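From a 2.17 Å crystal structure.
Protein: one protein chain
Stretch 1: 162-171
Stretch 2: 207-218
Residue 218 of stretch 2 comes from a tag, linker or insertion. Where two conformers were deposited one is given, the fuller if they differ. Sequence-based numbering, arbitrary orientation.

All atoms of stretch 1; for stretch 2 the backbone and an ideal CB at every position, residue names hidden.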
# COMPACT_ATOMS: atom_id res chain seq x y z
N GLY F 162 -29.37 12.35 17.70
CA GLY F 162 -29.13 11.18 18.54
C GLY F 162 -27.94 11.31 19.47
O GLY F 162 -28.06 11.10 20.68
N THR F 163 -26.78 11.64 18.91
CA THR F 163 -25.56 11.80 19.71
C THR F 163 -25.63 13.03 20.62
O THR F 163 -24.94 13.08 21.64
CB THR F 163 -24.26 11.76 18.84
OG1 THR F 163 -23.34 12.78 19.25
CG2 THR F 163 -24.60 11.96 17.42
N TRP F 164 -26.50 13.97 20.27
CA TRP F 164 -26.88 15.07 21.16
C TRP F 164 -27.63 14.57 22.40
O TRP F 164 -27.34 15.00 23.52
CB TRP F 164 -27.73 16.08 20.40
CG TRP F 164 -28.46 17.05 21.26
CD1 TRP F 164 -29.79 17.05 21.52
CD2 TRP F 164 -27.91 18.16 21.97
NE1 TRP F 164 -30.11 18.09 22.35
CE2 TRP F 164 -28.98 18.80 22.64
CE3 TRP F 164 -26.62 18.69 22.11
CZ2 TRP F 164 -28.80 19.93 23.43
CZ3 TRP F 164 -26.45 19.83 22.90
CH2 TRP F 164 -27.54 20.43 23.55
N GLN F 165 -28.59 13.67 22.18
CA GLN F 165 -29.36 13.05 23.26
C GLN F 165 -28.45 12.26 24.20
O GLN F 165 -28.69 12.20 25.42
CB GLN F 165 -30.44 12.11 22.69
CG GLN F 165 -31.60 12.80 21.96
CD GLN F 165 -32.59 11.80 21.36
OE1 GLN F 165 -32.99 10.84 22.00
NE2 GLN F 165 -32.98 12.04 20.11
N ALA F 166 -27.39 11.67 23.63
CA ALA F 166 -26.43 10.84 24.37
C ALA F 166 -25.39 11.64 25.19
O ALA F 166 -24.62 11.05 25.97
CB ALA F 166 -25.73 9.89 23.42
N MSE F 167 -25.34 12.96 24.98
CA MSE F 167 -24.41 13.81 25.72
C MSE F 167 -24.86 14.01 27.16
O MSE F 167 -26.03 14.25 27.42
CB MSE F 167 -24.27 15.15 25.01
CG MSE F 167 -23.36 15.08 23.81
SE MSE F 167 -23.42 16.63 22.64
CE MSE F 167 -23.06 15.64 21.04
N THR F 168 -23.92 13.92 28.10
CA THR F 168 -24.20 14.22 29.51
C THR F 168 -23.94 15.72 29.79
O THR F 168 -22.78 16.19 29.78
CB THR F 168 -23.36 13.33 30.44
OG1 THR F 168 -23.50 11.97 30.02
CG2 THR F 168 -23.83 13.44 31.87
N LEU F 169 -25.02 16.46 30.03
CA LEU F 169 -25.00 17.92 30.05
C LEU F 169 -26.09 18.46 30.98
O LEU F 169 -27.24 17.98 30.91
CB LEU F 169 -25.22 18.41 28.62
CG LEU F 169 -24.65 19.71 28.08
CD1 LEU F 169 -23.22 19.98 28.51
CD2 LEU F 169 -24.74 19.66 26.56
N PRO F 170 -25.76 19.42 31.86
CA PRO F 170 -26.82 20.03 32.68
C PRO F 170 -27.91 20.66 31.82
O PRO F 170 -27.64 21.10 30.69
CB PRO F 170 -26.09 21.13 33.48
CG PRO F 170 -24.80 21.34 32.78
CD PRO F 170 -24.44 20.01 32.16
N GLU F 171 -29.13 20.67 32.37
CA GLU F 171 -30.34 21.18 31.72
C GLU F 171 -30.15 22.49 30.95
O GLU F 171 -30.50 22.58 29.77
CB GLU F 171 -31.46 21.37 32.76
CG GLU F 171 -32.10 20.08 33.26
CD GLU F 171 -33.07 20.28 34.42
OE1 GLU F 171 -33.79 21.31 34.45
OE2 GLU F 171 -33.12 19.40 35.31
N UNK F 207 -16.69 25.17 28.58
CA UNK F 207 -15.83 24.00 28.79
C UNK F 207 -16.68 22.76 29.11
O UNK F 207 -16.35 21.67 28.67
CB UNK F 207 -14.83 24.27 29.92
N UNK F 208 -17.78 22.94 29.85
CA UNK F 208 -18.76 21.86 30.13
C UNK F 208 -19.32 21.27 28.81
O UNK F 208 -19.38 20.05 28.66
CB UNK F 208 -19.91 22.39 30.99
N UNK F 209 -19.72 22.14 27.89
CA UNK F 209 -20.25 21.75 26.60
C UNK F 209 -19.18 21.01 25.82
O UNK F 209 -19.47 19.94 25.23
CB UNK F 209 -20.75 22.97 25.82
N UNK F 210 -17.96 21.57 25.83
CA UNK F 210 -16.82 21.01 25.09
C UNK F 210 -16.56 19.55 25.45
O UNK F 210 -16.38 18.71 24.58
CB UNK F 210 -15.56 21.84 25.36
N UNK F 211 -16.51 19.28 26.75
CA UNK F 211 -16.25 17.95 27.26
C UNK F 211 -17.43 17.00 27.01
O UNK F 211 -17.21 15.84 26.72
CB UNK F 211 -15.94 18.02 28.76
N UNK F 212 -18.66 17.50 27.11
CA UNK F 212 -19.83 16.66 26.83
C UNK F 212 -19.84 16.12 25.39
O UNK F 212 -20.05 14.93 25.16
CB UNK F 212 -21.11 17.46 27.09
N UNK F 213 -19.66 17.04 24.45
CA UNK F 213 -19.55 16.77 23.02
C UNK F 213 -18.41 15.80 22.74
O UNK F 213 -18.64 14.72 22.20
CB UNK F 213 -19.34 18.07 22.24
N UNK F 214 -17.20 16.16 23.15
CA UNK F 214 -16.03 15.34 22.83
C UNK F 214 -15.98 14.01 23.54
O UNK F 214 -15.21 13.13 23.15
CB UNK F 214 -14.75 16.12 23.16
N UNK F 215 -16.79 13.85 24.57
CA UNK F 215 -16.96 12.56 25.21
C UNK F 215 -17.91 11.68 24.38
O UNK F 215 -17.76 10.46 24.36
CB UNK F 215 -17.49 12.74 26.63
N UNK F 216 -18.88 12.30 23.71
CA UNK F 216 -19.94 11.54 23.06
C UNK F 216 -19.63 11.23 21.60
O UNK F 216 -20.04 10.20 21.04
CB UNK F 216 -21.26 12.31 23.15
N UNK F 217 -18.87 12.13 20.99
CA UNK F 217 -18.83 12.27 19.56
C UNK F 217 -18.03 11.16 18.87
O UNK F 217 -18.30 10.83 17.71
CB UNK F 217 -18.24 13.64 19.20
N UNK F 218 -17.09 10.56 19.60
CA UNK F 218 -16.23 9.52 19.04
C UNK F 218 -15.13 10.12 18.18
O UNK F 218 -14.52 9.43 17.35
CB UNK F 218 -17.06 8.53 18.22

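Stretch 2 continues a helix that begins earlier in the chain, so the positions that meet stretch 1 recur about every turn: 208 and 209, then 212 and 213, then 216 and 217. At 207 nothing of stretch 1 comes within 5.5 Å of the ideal CB, so stretch 1 sets no preference; the residue is Val-207.

Position 208 points toward stretch 1, where the methyl CD1 of Leu-169 lies 4.8 Å from the ideal CB and CD of Pro-170 5.3 Å away. A small or medium side chain with an apolar branch would suit: valine, threonine, perhaps isoleucine. The residue is Thr-208, whose CG2 packs 3.9 Å from Pro-170 CD, while its OG1 is hydrogen-bonded elsewhere in the structure.

At 209 the bond runs sideways, with Leu-169 CD1 4.7 Å from the ideal CB. A flexible apolar chain could turn back onto that leucine; leucine or methionine would do. Leu-209, with chi1 t and chi2 p, brings CD1 to 4.0 Å from Leu-169 CD2.

Positions 210 and 211 have nothing of stretch 1 near their ideal CB atoms, and many residues would fit as far as stretch 1 is concerned. They are Leu-210 and Leu-211.

Position 212 is the tightest. Its ideal CB points toward stretch 1, just 3.4 Å from Thr-168 O and 3.6 Å from Leu-169 CD1, with Met-167 CB at 4.4 Å. Such close neighbours favour alanine or glycine, and Ala-212 is found. Its carbonyl O also accepts a hydrogen bond from a water (2.6 Å to the water O), and that water accepts one from Thr-168 N (3.0 Å to the water O), a bridge between backbones that have no direct hydrogen bond.

At 213 the bond points away, yet Met-167 SE is 4.3 Å from the ideal CB. A large apolar or aromatic residue could keep its base against the selenomethionine and extend elsewhere. Tyr-213 does so: its CD1 lies 3.9 Å from Met-167 CE, which approaches the ring obliquely.

Stretch 1 leaves 214 and 215 unconstrained near the ideal CB, although 215 points toward it; they are Phe-214 and Ala-215.

Position 216 points toward stretch 1 again, with Met-167 CG 3.5 Å and Thr-163 O 4.1 Å from its ideal CB. A small side chain is favoured, and Ala-216 sets its methyl CB against Met-167 CG at 3.5 Å.

At 217 the CA-to-CB bond points sideways, and the ideal CB lies 5.2 Å from Thr-163 OG1, allowing a medium apolar chain. Ile-217 brings CG1 to 4.4 Å from Thr-163 OG1.

At 218 a phi of 78° favours glycine; Gly-218 belongs to an expression tag.

Stretch 2 207-218: VTLLLAYFAAIG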
# COMPACT_ATOMS: atom_id res chain seq x y z
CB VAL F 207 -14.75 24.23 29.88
CG1 VAL F 207 -14.07 22.91 30.24
CG2 VAL F 207 -13.71 25.30 29.46
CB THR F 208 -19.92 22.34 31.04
OG1 THR F 208 -19.38 23.04 32.17
CG2 THR F 208 -20.77 21.19 31.56
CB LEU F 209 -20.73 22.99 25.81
CG LEU F 209 -21.21 22.84 24.35
CD1 LEU F 209 -22.53 22.05 24.31
CD2 LEU F 209 -21.38 24.21 23.64
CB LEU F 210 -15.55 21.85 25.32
CG LEU F 210 -14.27 21.38 24.60
CD1 LEU F 210 -14.34 21.71 23.10
CD2 LEU F 210 -13.02 22.00 25.22
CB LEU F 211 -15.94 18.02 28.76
CG LEU F 211 -14.65 18.76 29.12
CD1 LEU F 211 -14.46 18.84 30.63
CD2 LEU F 211 -13.44 18.13 28.43
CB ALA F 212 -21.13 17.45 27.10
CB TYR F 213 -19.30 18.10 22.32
CG TYR F 213 -19.06 18.01 20.83
CD1 TYR F 213 -20.13 17.93 19.94
CD2 TYR F 213 -17.77 18.09 20.29
CE1 TYR F 213 -19.93 17.85 18.56
CE2 TYR F 213 -17.55 18.03 18.90
CZ TYR F 213 -18.64 17.90 18.05
OH TYR F 213 -18.46 17.84 16.68
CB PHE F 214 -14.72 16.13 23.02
CG PHE F 214 -14.32 16.91 21.79
CD1 PHE F 214 -13.84 16.24 20.66
CD2 PHE F 214 -14.46 18.28 21.75
CE1 PHE F 214 -13.50 16.95 19.52
CE2 PHE F 214 -14.11 18.99 20.62
CZ PHE F 214 -13.62 18.33 19.50
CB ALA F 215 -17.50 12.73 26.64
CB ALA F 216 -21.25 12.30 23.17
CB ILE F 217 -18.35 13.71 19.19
CG1 ILE F 217 -19.38 14.42 18.30
CG2 ILE F 217 -16.89 13.74 18.72
CD1 ILE F 217 -19.67 13.75 16.97
O HOH W 1 -21.08 13.53 27.10
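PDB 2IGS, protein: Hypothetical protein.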